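Long-range contacts in rhusiopathiae surface protein B (Erysipelothrix rhusiopathiae, PDB 3V10), which probably binds collagen as a cell-wall-anchored surface adhesin, the chain here being its collagen-binding portion: residues Q12-N16 / L144-I149; L20-P24 / S119-N123; D52-N58 / L135-L141; D59-L63 / I149-Q153. All coordinates share one frame; numbering follows the deposited sequence.

Contact 1: residues Q12-N16 / L144-I149; sequences QFDVN and LDKQMI
Q147 reaches across to strand 10-16 and lays its amide against F13, the two side chains running past each other in opposite directions with ring and amide planes 56° apart. The NE2 atom of Q147 donates to the backbone O of F13 at 2.7 Å. The bond is short but bent (135° at the hydrogen): the acceptor lies almost in the plane of the amide, whereas the donor stands well above the plane of the F13 carbonyl. An extended chain beyond CG carries the amide this far. Its other end, OE1, turns toward D14 and V15, yet stays 3.6 Å from V15 N, a buried amide for which the model offers no partner. The D14 side chain crosses that of Q147 at about a right angle; OD1, a second acceptor, makes no bond with OE1.

Apolar groups pack on either side of this bond along the strand. L144 brings CD1 obliquely up to F13 CB, 3.7 Å away, while the carbonyl O of D145 lies at the ring edge. Further on, V15 and I149 meet at about a right angle, CG1 of V15 against CD1 of I149 at 3.7 Å; CG1 stands anti to the V15 backbone N (chi1 -176°). F13, V15 and I149 all rest on F30 of strand 28-35.

The two backbones run nearly parallel but too far apart to pair; on the side away from strand 28-35 one side-chain amide reaches a backbone carbonyl of the strand. The loop before strand 150-153 thus packs alongside strand 10-16 in the N-terminal Ig-like domain, consistent with the DEv-IgG fold.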
loop_
_atom_site.group_PDB
_atom_site.type_symbol
_atom_site.label_atom_id
_atom_site.label_comp_id
_atom_site.label_asym_id
_atom_site.label_seq_id
_atom_site.Cartn_x
_atom_site.Cartn_y
_atom_site.Cartn_z
ATOM N N GLN A 12 -4.841 1.314 -24.297
ATOM C CA GLN A 12 -3.625 1.528 -23.524
ATOM C C GLN A 12 -3.503 0.521 -22.393
ATOM O O GLN A 12 -4.505 0.108 -21.810
ATOM C CB GLN A 12 -3.600 2.951 -22.942
ATOM C CG GLN A 12 -3.470 4.055 -23.989
ATOM C CD GLN A 12 -3.521 5.450 -23.393
ATOM O OE1 GLN A 12 -3.715 5.619 -22.187
ATOM N NE2 GLN A 12 -3.348 6.461 -24.240
ATOM N N PHE A 13 -2.271 0.129 -22.085
ATOM C CA PHE A 13 -2.028 -0.826 -21.010
ATOM C C PHE A 13 -0.595 -0.722 -20.510
ATOM O O PHE A 13 0.351 -0.822 -21.292
ATOM C CB PHE A 13 -2.308 -2.251 -21.493
ATOM C CG PHE A 13 -1.976 -3.307 -20.480
ATOM C CD1 PHE A 13 -2.421 -3.192 -19.167
ATOM C CD2 PHE A 13 -1.203 -4.410 -20.832
ATOM C CE1 PHE A 13 -2.100 -4.159 -18.217
ATOM C CE2 PHE A 13 -0.876 -5.386 -19.883
ATOM C CZ PHE A 13 -1.326 -5.254 -18.576
ATOM N N ASP A 14 -0.435 -0.529 -19.204
ATOM C CA ASP A 14 0.896 -0.407 -18.630
ATOM C C ASP A 14 0.946 -0.841 -17.168
ATOM O O ASP A 14 -0.021 -0.676 -16.427
ATOM C CB ASP A 14 1.380 1.036 -18.768
ATOM C CG ASP A 14 2.868 1.174 -18.536
ATOM O OD1 ASP A 14 3.630 0.319 -19.039
ATOM O OD2 ASP A 14 3.275 2.140 -17.863
ATOM N N VAL A 15 2.080 -1.404 -16.764
ATOM C CA VAL A 15 2.267 -1.869 -15.394
ATOM C C VAL A 15 3.417 -1.146 -14.701
ATOM O O VAL A 15 4.502 -0.987 -15.265
ATOM C CB VAL A 15 2.570 -3.383 -15.348
ATOM C CG1 VAL A 15 2.668 -3.846 -13.898
ATOM C CG2 VAL A 15 1.493 -4.153 -16.092
ATOM N N ASN A 16 3.175 -0.720 -13.466
ATOM C CA ASN A 16 4.178 -0.016 -12.679
ATOM C C ASN A 16 4.128 -0.514 -11.234
ATOM O O ASN A 16 3.065 -0.871 -10.727
ATOM C CB ASN A 16 3.921 1.497 -12.722
ATOM C CG ASN A 16 4.203 2.104 -14.091
ATOM O OD1 ASN A 16 5.359 2.230 -14.501
ATOM N ND2 ASN A 16 3.147 2.474 -14.807
ATOM N N LEU A 144 -4.554 -7.691 -25.949
ATOM C CA LEU A 144 -3.320 -7.029 -25.553
ATOM C C LEU A 144 -2.125 -7.952 -25.430
ATOM O O LEU A 144 -2.264 -9.132 -25.092
ATOM C CB LEU A 144 -3.522 -6.314 -24.214
ATOM C CG LEU A 144 -4.674 -5.313 -24.139
ATOM C CD1 LEU A 144 -4.778 -4.773 -22.723
ATOM C CD2 LEU A 144 -4.447 -4.180 -25.138
ATOM N N ASP A 145 -0.945 -7.405 -25.709
ATOM C CA ASP A 145 0.286 -8.165 -25.575
ATOM C C ASP A 145 0.598 -8.189 -24.079
ATOM O O ASP A 145 0.339 -7.218 -23.368
ATOM C CB ASP A 145 1.442 -7.486 -26.318
ATOM C CG ASP A 145 1.218 -7.413 -27.818
ATOM O OD1 ASP A 145 0.610 -8.350 -28.379
ATOM O OD2 ASP A 145 1.669 -6.427 -28.436
ATOM N N LYS A 146 1.141 -9.296 -23.595
ATOM C CA LYS A 146 1.470 -9.397 -22.182
ATOM C C LYS A 146 2.707 -8.573 -21.848
ATOM O O LYS A 146 3.592 -8.382 -22.684
ATOM C CB LYS A 146 1.726 -10.854 -21.797
ATOM C CG LYS A 146 0.539 -11.776 -21.994
ATOM C CD LYS A 146 0.874 -13.194 -21.544
ATOM C CE LYS A 146 -0.275 -14.159 -21.814
ATOM N NZ LYS A 146 0.039 -15.539 -21.331
ATOM N N GLN A 147 2.750 -8.069 -20.622
ATOM C CA GLN A 147 3.890 -7.303 -20.151
ATOM C C GLN A 147 4.447 -8.085 -18.971
ATOM O O GLN A 147 3.687 -8.627 -18.169
ATOM C CB GLN A 147 3.461 -5.895 -19.733
ATOM C CG GLN A 147 3.224 -4.973 -20.922
ATOM C CD GLN A 147 2.948 -3.542 -20.512
ATOM O OE1 GLN A 147 3.599 -3.006 -19.615
ATOM N NE2 GLN A 147 1.990 -2.907 -21.177
ATOM N N MET A 148 5.770 -8.161 -18.873
ATOM C CA MET A 148 6.395 -8.924 -17.798
ATOM C C MET A 148 6.400 -8.239 -16.442
ATOM O O MET A 148 6.593 -7.029 -16.327
ATOM C CB MET A 148 7.841 -9.300 -18.163
ATOM C CG MET A 148 8.645 -9.953 -17.021
ATOM S SD MET A 148 8.262 -11.691 -16.617
ATOM C CE MET A 148 6.694 -11.583 -16.030
ATOM N N ILE A 149 6.174 -9.048 -15.419
ATOM C CA ILE A 149 6.192 -8.607 -14.037
ATOM C C ILE A 149 7.133 -9.582 -13.349
ATOM O O ILE A 149 6.951 -10.802 -13.433
ATOM C CB ILE A 149 4.789 -8.686 -13.380
ATOM C CG1 ILE A 149 3.895 -7.569 -13.928
ATOM C CG2 ILE A 149 4.918 -8.602 -11.862
ATOM C CD1 ILE A 149 2.502 -7.525 -13.311
#

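Contact 2: residues L20-P24 / S119-N123; sequences LINNP and SVYDN
The hydroxyl of Y121 is gripped by water 1 at 2.7 Å, the water lying in the ring plane at its edge. From there the water reaches back to the turn of residues 20-24 with a weak bond to the carbonyl O of N22. At the root of the side chain water 2 makes a similar bridge: it accepts from the backbone N of Y121 and donates to P24 O at 2.9 Å, although other acceptors compete for its protons. Water alone carries the polar link between the segments, and one of its bonds is weak; no direct hydrogen bond joins them.

Packing supplies the rest. P24 crosses the tyrosine at about a right angle and sets its CB over the middle of one ring face, a CH-pi contact 3.8 Å from the ring centroid and 14° off the normal. The ring gets there because Y121 CG sits between the backbone N and the carbonyl carbon (chi1 70°), which swings the side chain toward the turn. I21 slides past it the other way, its CG2 meeting CE1 of Y121 obliquely at 3.8 Å. Within the turn, N23 ND2 donates in the carbonyl plane to a lone pair of N22 OD1 at 3.2 Å, while N23 OD1 is engaged by S25.

Strand 112-123 is flanked here by strands 28-35 and 61-65, to which S119 and V120 are bonded, and I21 is hydrogen-bonded to strand 150-153; the Y121 ring also touches I28, L63 and I151, and so lies where the two sheets face each other.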
loop_
_atom_site.group_PDB
_atom_site.type_symbol
_atom_site.label_atom_id
_atom_site.label_comp_id
_atom_site.label_asym_id
_atom_site.label_seq_id
_atom_site.Cartn_x
_atom_site.Cartn_y
_atom_site.Cartn_z
ATOM N N LEU A 20 12.462 -5.539 -11.373
ATOM C CA LEU A 20 12.284 -6.477 -10.275
ATOM C C LEU A 20 11.618 -5.811 -9.076
ATOM O O LEU A 20 12.137 -4.842 -8.526
ATOM C CB LEU A 20 13.638 -7.059 -9.866
ATOM C CG LEU A 20 13.691 -8.159 -8.805
ATOM C CD1 LEU A 20 12.854 -9.366 -9.236
ATOM C CD2 LEU A 20 15.142 -8.566 -8.593
ATOM N N ILE A 21 10.459 -6.325 -8.682
ATOM C CA ILE A 21 9.740 -5.777 -7.544
ATOM C C ILE A 21 10.313 -6.437 -6.297
ATOM O O ILE A 21 10.294 -7.659 -6.161
ATOM C CB ILE A 21 8.227 -6.035 -7.674
ATOM C CG1 ILE A 21 7.699 -5.283 -8.900
ATOM C CG2 ILE A 21 7.497 -5.573 -6.411
ATOM C CD1 ILE A 21 6.248 -5.558 -9.225
ATOM N N ASN A 22 10.819 -5.607 -5.389
ATOM C CA ASN A 22 11.481 -6.077 -4.174
ATOM C C ASN A 22 10.638 -6.562 -2.989
ATOM O O ASN A 22 10.996 -7.552 -2.342
ATOM C CB ASN A 22 12.457 -4.990 -3.709
ATOM C CG ASN A 22 13.274 -5.411 -2.511
ATOM O OD1 ASN A 22 12.965 -5.050 -1.374
ATOM N ND2 ASN A 22 14.323 -6.189 -2.757
ATOM N N ASN A 23 9.538 -5.873 -2.693
ATOM C CA ASN A 23 8.686 -6.260 -1.571
ATOM C C ASN A 23 7.237 -5.823 -1.807
ATOM O O ASN A 23 6.971 -4.964 -2.650
ATOM C CB ASN A 23 9.220 -5.646 -0.273
ATOM C CG ASN A 23 9.202 -4.135 -0.299
ATOM O OD1 ASN A 23 8.141 -3.524 -0.374
ATOM N ND2 ASN A 23 10.381 -3.521 -0.245
ATOM N N PRO A 24 6.282 -6.411 -1.066
ATOM C CA PRO A 24 4.862 -6.082 -1.207
ATOM C C PRO A 24 4.394 -4.814 -0.488
ATOM O O PRO A 24 3.194 -4.571 -0.399
ATOM C CB PRO A 24 4.175 -7.329 -0.654
ATOM C CG PRO A 24 5.075 -7.702 0.463
ATOM C CD PRO A 24 6.458 -7.557 -0.154
ATOM N N SER A 119 -2.863 -3.064 -6.888
ATOM C CA SER A 119 -2.855 -4.447 -6.427
ATOM C C SER A 119 -1.770 -4.709 -5.395
ATOM O O SER A 119 -0.810 -3.950 -5.272
ATOM C CB SER A 119 -2.669 -5.403 -7.612
ATOM O OG SER A 119 -1.363 -5.300 -8.151
ATOM N N VAL A 120 -1.947 -5.786 -4.643
ATOM C CA VAL A 120 -0.990 -6.194 -3.627
ATOM C C VAL A 120 -0.706 -7.669 -3.871
ATOM O O VAL A 120 -1.570 -8.396 -4.373
ATOM C CB VAL A 120 -1.572 -6.001 -2.197
ATOM C CG1 VAL A 120 -2.914 -6.716 -2.072
ATOM C CG2 VAL A 120 -0.601 -6.529 -1.162
ATOM N N TYR A 121 0.501 -8.120 -3.553
ATOM C CA TYR A 121 0.809 -9.526 -3.759
ATOM C C TYR A 121 1.198 -10.256 -2.489
ATOM O O TYR A 121 1.771 -9.676 -1.566
ATOM C CB TYR A 121 1.920 -9.716 -4.806
ATOM C CG TYR A 121 3.307 -9.283 -4.385
ATOM C CD1 TYR A 121 3.777 -8.005 -4.677
ATOM C CD2 TYR A 121 4.165 -10.166 -3.727
ATOM C CE1 TYR A 121 5.069 -7.613 -4.334
ATOM C CE2 TYR A 121 5.462 -9.785 -3.375
ATOM C CZ TYR A 121 5.905 -8.507 -3.688
ATOM O OH TYR A 121 7.196 -8.127 -3.397
ATOM N N ASP A 122 0.841 -11.534 -2.452
ATOM C CA ASP A 122 1.171 -12.410 -1.343
ATOM C C ASP A 122 2.233 -13.336 -1.910
ATOM O O ASP A 122 2.235 -13.620 -3.104
ATOM C CB ASP A 122 -0.041 -13.238 -0.903
ATOM C CG ASP A 122 -1.120 -12.400 -0.248
ATOM O OD1 ASP A 122 -0.786 -11.560 0.619
ATOM O OD2 ASP A 122 -2.307 -12.591 -0.592
ATOM N N ASN A 123 3.140 -13.797 -1.061
ATOM C CA ASN A 123 4.202 -14.699 -1.497
ATOM C C ASN A 123 4.373 -15.765 -0.427
ATOM O O ASN A 123 4.784 -15.470 0.691
ATOM C CB ASN A 123 5.498 -13.905 -1.708
ATOM C CG ASN A 123 6.739 -14.779 -1.667
ATOM O OD1 ASN A 123 6.757 -15.898 -2.184
ATOM N ND2 ASN A 123 7.798 -14.255 -1.061
HETATM O O HOH W 1 8.688 -9.913 -2.111
HETATM O O HOH W 2 2.122 -5.454 -2.890
#

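Contact 3: residues D52-N58 / L135-L141; sequences DLTLPSN and LPTNLGL
T54 N donates to the carbonyl O of L139 at 2.8 Å, a fairly straight bond (159°) although the donor stands well above the carbonyl plane. CA-H...O contacts flank it: L53 CA also faces L139 O, and L139 CA lies 3.4 Å from T54 O. Water 3 links D52 O, T54 OG1 and L139 O; water 4 joins T54 O to T137 OG1, with 2.7 Å to each. Alongside runs an apolar row: L139 lies beside L55 and points the same way, CD2 to CD2; L141 crosses L53 obliquely, CD1 to CD2 3.8 Å; P56 crosses T137 at about a right angle, CB against CB, and L135 CB packs on P56 CB.

In the Ig-like sandwich the buried side chains of this row line the interior: L53 and L141 rest on L32, L55 and T137 on F30 of strand 28-35.

A type I' turn from N138 to L141 presents the L139 carbonyl. T137 OG1, anti to its own N (chi1 -172°), accepts from L139 N as an ST turn; N138 OD1 takes G140 N as an Asx turn. Past P56, L135 CD2 presses on N58, whose OD1 is held by the backbone N atoms of E60 and V61.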
loop_
_atom_site.group_PDB
_atom_site.type_symbol
_atom_site.label_atom_id
_atom_site.label_comp_id
_atom_site.label_asym_id
_atom_site.label_seq_id
_atom_site.Cartn_x
_atom_site.Cartn_y
_atom_site.Cartn_z
ATOM N N ASP A 52 -13.859 -8.146 -17.840
ATOM C CA ASP A 52 -13.206 -8.614 -16.636
ATOM C C ASP A 52 -11.700 -8.564 -16.689
ATOM O O ASP A 52 -11.085 -8.899 -17.703
ATOM C CB ASP A 52 -13.655 -10.046 -16.347
ATOM C CG ASP A 52 -15.130 -10.133 -16.038
ATOM O OD1 ASP A 52 -15.549 -9.560 -15.009
ATOM O OD2 ASP A 52 -15.873 -10.763 -16.821
ATOM N N LEU A 53 -11.108 -8.160 -15.572
ATOM C CA LEU A 53 -9.661 -8.088 -15.452
ATOM C C LEU A 53 -9.235 -9.220 -14.521
ATOM O O LEU A 53 -9.912 -9.503 -13.532
ATOM C CB LEU A 53 -9.249 -6.734 -14.860
ATOM C CG LEU A 53 -9.768 -5.509 -15.620
ATOM C CD1 LEU A 53 -9.324 -4.229 -14.919
ATOM C CD2 LEU A 53 -9.252 -5.540 -17.045
ATOM N N THR A 54 -8.127 -9.875 -14.848
ATOM C CA THR A 54 -7.632 -10.972 -14.029
ATOM C C THR A 54 -6.168 -10.769 -13.678
ATOM O O THR A 54 -5.297 -10.905 -14.530
ATOM C CB THR A 54 -7.770 -12.319 -14.756
ATOM O OG1 THR A 54 -9.127 -12.498 -15.177
ATOM C CG2 THR A 54 -7.377 -13.465 -13.833
ATOM N N LEU A 55 -5.907 -10.442 -12.419
ATOM C CA LEU A 55 -4.546 -10.239 -11.955
ATOM C C LEU A 55 -3.822 -11.584 -12.028
ATOM O O LEU A 55 -4.409 -12.634 -11.773
ATOM C CB LEU A 55 -4.560 -9.682 -10.529
ATOM C CG LEU A 55 -5.073 -8.239 -10.438
ATOM C CD1 LEU A 55 -5.436 -7.896 -9.002
ATOM C CD2 LEU A 55 -4.018 -7.272 -10.988
ATOM N N PRO A 56 -2.529 -11.566 -12.376
ATOM C CA PRO A 56 -1.727 -12.788 -12.497
ATOM C C PRO A 56 -1.389 -13.479 -11.185
ATOM O O PRO A 56 -1.490 -12.892 -10.110
ATOM C CB PRO A 56 -0.477 -12.297 -13.222
ATOM C CG PRO A 56 -0.287 -10.938 -12.595
ATOM C CD PRO A 56 -1.694 -10.364 -12.556
ATOM N N SER A 57 -0.978 -14.736 -11.283
ATOM C CA SER A 57 -0.604 -15.490 -10.100
ATOM C C SER A 57 -0.021 -16.830 -10.506
ATOM O O SER A 57 -0.213 -17.277 -11.629
ATOM C CB SER A 57 -1.834 -15.749 -9.231
ATOM O OG SER A 57 -2.734 -16.614 -9.905
ATOM N N ASN A 58 0.719 -17.450 -9.596
ATOM C CA ASN A 58 1.233 -18.790 -9.843
ATOM C C ASN A 58 0.974 -19.540 -8.547
ATOM O O ASN A 58 0.120 -19.122 -7.771
ATOM C CB ASN A 58 2.721 -18.813 -10.259
ATOM C CG ASN A 58 3.652 -18.198 -9.241
ATOM O OD1 ASN A 58 3.429 -18.279 -8.039
ATOM N ND2 ASN A 58 4.739 -17.604 -9.732
ATOM N N LEU A 135 5.570 -13.228 -13.556
ATOM C CA LEU A 135 4.130 -13.201 -13.780
ATOM C C LEU A 135 3.727 -12.298 -14.936
ATOM O O LEU A 135 3.081 -11.270 -14.738
ATOM C CB LEU A 135 3.416 -12.752 -12.505
ATOM C CG LEU A 135 3.530 -13.692 -11.301
ATOM C CD1 LEU A 135 2.862 -13.051 -10.097
ATOM C CD2 LEU A 135 2.884 -15.032 -11.625
ATOM N N PRO A 136 4.105 -12.673 -16.168
ATOM C CA PRO A 136 3.749 -11.857 -17.332
ATOM C C PRO A 136 2.231 -11.825 -17.437
ATOM O O PRO A 136 1.572 -12.822 -17.149
ATOM C CB PRO A 136 4.430 -12.588 -18.487
ATOM C CG PRO A 136 4.449 -14.003 -18.035
ATOM C CD PRO A 136 4.793 -13.913 -16.574
ATOM N N THR A 137 1.670 -10.692 -17.842
ATOM C CA THR A 137 0.220 -10.597 -17.897
ATOM C C THR A 137 -0.342 -9.519 -18.825
ATOM O O THR A 137 0.316 -8.524 -19.134
ATOM C CB THR A 137 -0.327 -10.333 -16.463
ATOM O OG1 THR A 137 -1.755 -10.429 -16.447
ATOM C CG2 THR A 137 0.075 -8.932 -16.000
ATOM N N ASN A 138 -1.570 -9.751 -19.275
ATOM C CA ASN A 138 -2.304 -8.800 -20.095
ATOM C C ASN A 138 -3.654 -8.663 -19.393
ATOM O O ASN A 138 -4.655 -8.288 -20.001
ATOM C CB ASN A 138 -2.490 -9.304 -21.540
ATOM C CG ASN A 138 -3.102 -10.690 -21.613
ATOM O OD1 ASN A 138 -3.678 -11.187 -20.647
ATOM N ND2 ASN A 138 -2.986 -11.323 -22.781
ATOM N N LEU A 139 -3.653 -8.961 -18.092
ATOM C CA LEU A 139 -4.856 -8.908 -17.254
ATOM C C LEU A 139 -6.003 -9.741 -17.815
ATOM O O LEU A 139 -7.167 -9.509 -17.485
ATOM C CB LEU A 139 -5.324 -7.464 -17.060
ATOM C CG LEU A 139 -4.447 -6.585 -16.165
ATOM C CD1 LEU A 139 -5.063 -5.202 -16.037
ATOM C CD2 LEU A 139 -4.305 -7.240 -14.792
ATOM N N GLY A 140 -5.671 -10.710 -18.661
ATOM C CA GLY A 140 -6.695 -11.557 -19.243
ATOM C C GLY A 140 -7.348 -10.982 -20.486
ATOM O O GLY A 140 -8.197 -11.625 -21.100
ATOM N N LEU A 141 -6.957 -9.772 -20.869
ATOM C CA LEU A 141 -7.517 -9.132 -22.056
ATOM C C LEU A 141 -6.742 -9.643 -23.274
ATOM O O LEU A 141 -5.649 -9.163 -23.588
ATOM C CB LEU A 141 -7.409 -7.612 -21.916
ATOM C CG LEU A 141 -7.989 -7.072 -20.595
ATOM C CD1 LEU A 141 -7.689 -5.583 -20.454
ATOM C CD2 LEU A 141 -9.488 -7.321 -20.548
HETATM O O HOH W 3 -9.947 -11.259 -17.699
HETATM O O HOH W 4 -3.385 -12.423 -15.586
#

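Contact 4: residues D59-L63 / I149-Q153; sequences DEVSL and ITISQ
V61 and I151 reach toward each other, tip to tip, with CG1 of V61 3.6 Å from CD1 of I151. L63 comes in beside them, sliding past I151 in the opposite direction until its CD1 is 3.8 Å from the same methyl. The CD1 methyl of I151 therefore sits in the notch between V61 CG1 and L63 CD1, two branches from strand 61-65. I149 adds a looser touch, its CD1 4.4 Å from L63 CD2.

The other methyl of V61 has a different neighbour. CG1 stands anti to the backbone N (chi1 -178°), which turns CG2 toward the flat amide of Q153; NE2 lies 3.5 Å from that methyl, and the two side chains cross obliquely. Beyond it, at the end of the row, lies E60. NE2 of Q153 donates to E60 OE1 at 3.0 Å, approaching from above the carboxylate plane, and the amide and carboxylate planes stand 81° apart.

The strand axes of 61-63 and 150-153 lie 10.0 Å apart, with N-to-C directions 133° apart, so the strands belong to layers that face each other and meet through side chains alone. L63 and I151 also rest on Y121, which fills in the adjoining wall.

A buried apolar centre is thus closed at one end by a polar clasp. Q153 NE2 also bonds N123 OD1, and E60 OE1 forms a salt bridge with K131; the lysine probably favours a charged carboxylate and makes it a stronger acceptor for the amide, which is fixed between two oxygens.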
loop_
_atom_site.group_PDB
_atom_site.type_symbol
_atom_site.label_atom_id
_atom_site.label_comp_id
_atom_site.label_asym_id
_atom_site.label_seq_id
_atom_site.Cartn_x
_atom_site.Cartn_y
_atom_site.Cartn_z
ATOM N N ASP A 59 1.682 -20.631 -8.291
ATOM C CA ASP A 59 1.425 -21.386 -7.067
ATOM C C ASP A 59 1.907 -20.760 -5.762
ATOM O O ASP A 59 1.463 -21.162 -4.685
ATOM C CB ASP A 59 1.992 -22.803 -7.201
ATOM C CG ASP A 59 1.047 -23.739 -7.934
ATOM O OD1 ASP A 59 0.557 -23.359 -9.019
ATOM O OD2 ASP A 59 0.794 -24.856 -7.429
ATOM N N GLU A 60 2.797 -19.777 -5.844
ATOM C CA GLU A 60 3.320 -19.134 -4.637
ATOM C C GLU A 60 3.034 -17.635 -4.544
ATOM O O GLU A 60 2.979 -17.076 -3.448
ATOM C CB GLU A 60 4.834 -19.359 -4.541
ATOM C CG GLU A 60 5.245 -20.822 -4.593
ATOM C CD GLU A 60 6.740 -21.019 -4.435
ATOM O OE1 GLU A 60 7.518 -20.204 -4.981
ATOM O OE2 GLU A 60 7.137 -21.999 -3.773
ATOM N N VAL A 61 2.853 -16.987 -5.688
ATOM C CA VAL A 61 2.597 -15.548 -5.717
ATOM C C VAL A 61 1.294 -15.204 -6.437
ATOM O O VAL A 61 1.076 -15.609 -7.578
ATOM C CB VAL A 61 3.761 -14.801 -6.417
ATOM C CG1 VAL A 61 3.516 -13.290 -6.391
ATOM C CG2 VAL A 61 5.067 -15.136 -5.739
ATOM N N SER A 62 0.426 -14.458 -5.760
ATOM C CA SER A 62 -0.845 -14.046 -6.341
ATOM C C SER A 62 -1.062 -12.557 -6.125
ATOM O O SER A 62 -0.816 -12.038 -5.038
ATOM C CB SER A 62 -2.013 -14.825 -5.712
ATOM O OG SER A 62 -2.009 -16.186 -6.117
ATOM N N LEU A 63 -1.494 -11.869 -7.174
ATOM C CA LEU A 63 -1.782 -10.445 -7.072
ATOM C C LEU A 63 -3.276 -10.331 -6.861
ATOM O O LEU A 63 -4.045 -11.091 -7.449
ATOM C CB LEU A 63 -1.383 -9.704 -8.351
ATOM C CG LEU A 63 0.066 -9.215 -8.399
ATOM C CD1 LEU A 63 1.007 -10.407 -8.389
ATOM C CD2 LEU A 63 0.277 -8.375 -9.652
ATOM N N ILE A 149 6.174 -9.048 -15.419
ATOM C CA ILE A 149 6.192 -8.607 -14.037
ATOM C C ILE A 149 7.133 -9.582 -13.349
ATOM O O ILE A 149 6.951 -10.802 -13.433
ATOM C CB ILE A 149 4.789 -8.686 -13.380
ATOM C CG1 ILE A 149 3.895 -7.569 -13.928
ATOM C CG2 ILE A 149 4.918 -8.602 -11.862
ATOM C CD1 ILE A 149 2.502 -7.525 -13.311
ATOM N N THR A 150 8.163 -9.041 -12.711
ATOM C CA THR A 150 9.144 -9.847 -11.999
ATOM C C THR A 150 9.063 -9.502 -10.520
ATOM O O THR A 150 9.215 -8.341 -10.135
ATOM C CB THR A 150 10.577 -9.568 -12.511
ATOM O OG1 THR A 150 10.915 -8.197 -12.274
ATOM C CG2 THR A 150 10.664 -9.847 -14.001
ATOM N N ILE A 151 8.817 -10.519 -9.699
ATOM C CA ILE A 151 8.688 -10.332 -8.262
ATOM C C ILE A 151 9.738 -11.121 -7.504
ATOM O O ILE A 151 9.902 -12.321 -7.711
ATOM C CB ILE A 151 7.292 -10.780 -7.765
ATOM C CG1 ILE A 151 6.206 -9.892 -8.377
ATOM C CG2 ILE A 151 7.237 -10.724 -6.237
ATOM C CD1 ILE A 151 4.797 -10.365 -8.082
ATOM N N SER A 152 10.443 -10.437 -6.616
ATOM C CA SER A 152 11.475 -11.079 -5.823
ATOM C C SER A 152 10.892 -11.871 -4.665
ATOM O O SER A 152 10.071 -11.365 -3.897
ATOM C CB SER A 152 12.447 -10.039 -5.269
ATOM O OG SER A 152 13.300 -10.631 -4.306
ATOM N N GLN A 153 11.324 -13.121 -4.553
ATOM C CA GLN A 153 10.900 -13.993 -3.472
ATOM C C GLN A 153 12.160 -14.233 -2.660
ATOM O O GLN A 153 12.907 -15.172 -2.924
ATOM C CB GLN A 153 10.371 -15.314 -4.020
ATOM C CG GLN A 153 9.049 -15.196 -4.741
ATOM C CD GLN A 153 8.624 -16.507 -5.360
ATOM O OE1 GLN A 153 9.131 -16.904 -6.410
ATOM N NE2 GLN A 153 7.700 -17.200 -4.703
#

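In the fold
From the N terminus, strand 10-16 and the turn at 20-24 wait for late partners. Segments 52-58 and 59-63 follow, also unclosed, until strand 112-123 returns to 20-24 and closes contact 2. The loop 135-141 then closes contact 3 on 52-58, 144-149 closes contact 1, and 149-153 closes contact 4. Contacts 2 and 3 both fall within the span of contact 1; contact 4 crosses all the others, and contacts 2 and 3 cross each other. I149 belongs to contacts 1 and 4. Contacts 1, 3 and 4 hold residues 135-153 against the large sheet of the N-terminal domain, while contact 2 joins the turn after strand 20-21, which pairs with 150-153, to strand 112-123.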